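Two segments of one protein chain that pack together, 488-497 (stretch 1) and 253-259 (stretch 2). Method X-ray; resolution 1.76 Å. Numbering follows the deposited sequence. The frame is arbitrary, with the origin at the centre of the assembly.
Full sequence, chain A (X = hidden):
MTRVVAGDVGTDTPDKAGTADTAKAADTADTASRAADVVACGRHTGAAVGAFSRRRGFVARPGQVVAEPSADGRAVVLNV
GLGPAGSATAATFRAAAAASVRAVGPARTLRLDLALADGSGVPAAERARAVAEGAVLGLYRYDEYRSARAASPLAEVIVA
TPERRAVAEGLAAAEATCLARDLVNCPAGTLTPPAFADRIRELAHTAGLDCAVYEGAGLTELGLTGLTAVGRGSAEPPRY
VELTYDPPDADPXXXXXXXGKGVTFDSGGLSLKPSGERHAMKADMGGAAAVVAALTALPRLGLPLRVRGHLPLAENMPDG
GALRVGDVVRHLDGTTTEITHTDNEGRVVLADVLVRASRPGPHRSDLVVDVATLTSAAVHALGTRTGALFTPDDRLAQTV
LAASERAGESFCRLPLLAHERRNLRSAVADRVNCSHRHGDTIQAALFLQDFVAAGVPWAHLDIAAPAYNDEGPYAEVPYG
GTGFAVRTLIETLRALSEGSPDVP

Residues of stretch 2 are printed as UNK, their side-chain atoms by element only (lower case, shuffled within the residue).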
# COMPACT_ATOMS: atom_id res chain seq x y z
N THR A 488 10.03 12.67 35.83
CA THR A 488 10.91 13.72 35.28
C THR A 488 10.41 15.13 35.64
O THR A 488 11.20 15.97 36.07
CB THR A 488 11.11 13.57 33.76
OG1 THR A 488 11.77 12.33 33.49
CG2 THR A 488 11.95 14.71 33.19
N LEU A 489 9.12 15.37 35.47
CA LEU A 489 8.54 16.67 35.81
C LEU A 489 8.73 16.99 37.30
O LEU A 489 9.14 18.09 37.65
CB LEU A 489 7.06 16.75 35.47
CG LEU A 489 6.67 16.88 33.99
CD1 LEU A 489 5.16 16.82 33.91
CD2 LEU A 489 7.21 18.14 33.33
N ILE A 490 8.44 16.02 38.16
CA ILE A 490 8.61 16.22 39.60
C ILE A 490 10.06 16.54 39.94
O ILE A 490 10.33 17.49 40.67
CB ILE A 490 8.10 15.02 40.42
CG1 ILE A 490 6.58 14.88 40.29
CG2 ILE A 490 8.49 15.17 41.90
CD1 ILE A 490 6.03 13.59 40.85
N GLU A 491 11.01 15.78 39.41
CA GLU A 491 12.43 16.06 39.66
C GLU A 491 12.89 17.42 39.08
O GLU A 491 13.72 18.11 39.70
CB GLU A 491 13.31 14.92 39.17
CG GLU A 491 13.26 13.70 40.07
CD GLU A 491 13.94 13.90 41.43
OE1 GLU A 491 14.76 14.83 41.60
OE2 GLU A 491 13.67 13.10 42.35
N THR A 492 12.35 17.80 37.93
CA THR A 492 12.62 19.12 37.35
C THR A 492 12.13 20.24 38.27
O THR A 492 12.86 21.19 38.56
CB THR A 492 12.00 19.25 35.96
OG1 THR A 492 12.55 18.24 35.11
CG2 THR A 492 12.26 20.61 35.36
N LEU A 493 10.90 20.11 38.74
CA LEU A 493 10.32 21.12 39.62
C LEU A 493 11.10 21.21 40.95
O LEU A 493 11.28 22.32 41.47
CB LEU A 493 8.84 20.83 39.86
CG LEU A 493 7.96 20.95 38.61
CD1 LEU A 493 6.61 20.32 38.85
CD2 LEU A 493 7.80 22.39 38.15
N ARG A 494 11.55 20.06 41.47
CA ARG A 494 12.38 20.03 42.70
C ARG A 494 13.67 20.82 42.49
O ARG A 494 14.02 21.69 43.31
CB ARG A 494 12.72 18.59 43.13
CG ARG A 494 11.54 17.82 43.73
CD ARG A 494 11.83 16.33 43.92
NE ARG A 494 12.77 16.10 45.01
CZ ARG A 494 12.47 15.99 46.31
NH1 ARG A 494 11.21 16.06 46.75
NH2 ARG A 494 13.45 15.78 47.19
N ALA A 495 14.37 20.55 41.39
CA ALA A 495 15.61 21.27 41.06
C ALA A 495 15.39 22.77 40.87
O ALA A 495 16.17 23.57 41.39
CB ALA A 495 16.28 20.66 39.84
N LEU A 496 14.33 23.15 40.16
CA LEU A 496 14.01 24.57 39.95
C LEU A 496 13.69 25.29 41.26
O LEU A 496 14.06 26.45 41.43
CB LEU A 496 12.85 24.74 38.96
CG LEU A 496 13.15 24.36 37.51
CD1 LEU A 496 11.86 24.30 36.71
CD2 LEU A 496 14.12 25.33 36.86
N SER A 497 13.01 24.59 42.17
CA SER A 497 12.63 25.17 43.47
C SER A 497 13.84 25.43 44.37
O SER A 497 13.81 26.35 45.18
CB SER A 497 11.62 24.28 44.20
OG SER A 497 12.25 23.14 44.78
N UNK A 253 8.77 33.33 44.44
CA UNK A 253 9.81 33.96 43.59
C UNK A 253 10.08 33.32 42.20
O UNK A 253 10.64 33.98 41.32
c UNK A 253 11.13 34.15 44.35
N UNK A 254 9.71 32.05 42.01
CA UNK A 254 9.70 31.43 40.68
C UNK A 254 8.31 30.84 40.41
O UNK A 254 7.75 30.16 41.26
c UNK A 254 11.05 29.68 39.23
c UNK A 254 11.65 30.66 38.24
c UNK A 254 11.99 28.49 39.40
c UNK A 254 10.78 30.34 40.59
N UNK A 255 7.76 31.13 39.23
CA UNK A 255 6.46 30.61 38.79
C UNK A 255 6.64 29.84 37.50
O UNK A 255 7.15 30.40 36.53
o UNK A 255 5.20 32.38 39.85
c UNK A 255 4.12 31.20 38.04
c UNK A 255 5.44 31.75 38.59
N UNK A 256 6.23 28.57 37.50
CA UNK A 256 6.41 27.68 36.35
C UNK A 256 5.04 27.33 35.75
O UNK A 256 4.11 26.96 36.48
c UNK A 256 7.29 25.40 35.59
c UNK A 256 8.53 26.72 37.32
c UNK A 256 7.16 26.38 36.76
N UNK A 257 4.93 27.46 34.42
CA UNK A 257 3.75 27.04 33.67
C UNK A 257 4.00 25.70 33.01
O UNK A 257 5.02 25.53 32.37
N UNK A 258 3.08 24.75 33.20
CA UNK A 258 3.12 23.44 32.54
C UNK A 258 1.92 23.35 31.60
O UNK A 258 0.79 23.61 32.02
c UNK A 258 4.11 22.23 34.64
c UNK A 258 3.05 22.28 33.54
c UNK A 258 5.51 22.18 34.03
c UNK A 258 3.88 21.04 35.56
N UNK A 259 2.17 22.97 30.35
CA UNK A 259 1.12 22.85 29.35
C UNK A 259 1.06 21.39 28.93
O UNK A 259 2.07 20.85 28.48
c UNK A 259 1.48 25.20 28.53
c UNK A 259 1.40 23.74 28.12
c UNK A 259 0.33 23.53 27.05

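Position 253 carries a single side-chain carbon and nothing beyond it, and that carbon touches nothing on the helix, being out of its reach; this makes it Ala253. It lies in the loop before the strand, and its positive phi of 81° is a conformation that a small side chain tolerates better than a branched one.

Position 254 has four side-chain carbons, forked at the second, and they reach Leu496: a leucine, Leu254. The CA-to-CB bond points toward the helix, and CD2 of Leu254 comes within 3.9 Å of CB of Leu496 and 3.5 Å of that residue's backbone O. The fork lies one carbon out from CB, so a methyl can reach Leu496.

Position 255 shows one carbon bearing an oxygen and a second carbon, all out of reach of the helix, the pattern of threonine. Thr255 opens the strand; branching at CB suits the extended backbone, and the hydroxyl need not be buried against the leucines of stretch 1.

At position 256 there are three carbons, one carrying the other two, and they reach Leu493 and Leu496, so the residue is Val256. Alternation along the strand brings its CA-to-CB bond back toward the helix. Its methyls pack on two leucines: the closest pairs are CG1 of Val256 with CD2 of Leu493 at 4.0 Å, and CG2 of Val256 with CD1 of Leu496 at 4.2 Å. A compact, branched side chain fits here, where the CA atoms of Leu493 and Val256 are 8.3 Å apart.

Position 257 has no side-chain atoms and is Gly257. Nothing of the helix lies near the place a CB would occupy, so this contact does not explain the glycine.

Position 258 again has four carbons forked at the second, reaching Leu489 and Leu493, hence Leu258. Its CA-to-CB bond points toward the helix, with CD1 of Leu258 4.3 Å from CD1 of Leu493 and CD2 of Leu258 4.4 Å from CD2 of Leu489. The longer side chain suits a wider gap, since the CA atoms of Leu489 and Leu258 are 9.3 Å apart.

Position 259, with three carbons branched at the first and none within reach of the helix, is Val259; it suits a strand.

The contact joins two periodicities. Leu489, Leu493 and Leu496, spaced four and three residues apart, form one helical stripe, while Val256 and Leu258 supply the strand's face, and Leu254 extends it from the loop just before. The elements run nearly antiparallel, at 163°, with axes 10.6 Å apart at closest approach. No hydrogen bond crosses between them: the helix backbone is satisfied within itself, as when Leu493 N donates to Leu489 O at 2.9 Å, leaving apolar packing to bury 259 Å².

Stretch 2 (253-259) ALTVGLV
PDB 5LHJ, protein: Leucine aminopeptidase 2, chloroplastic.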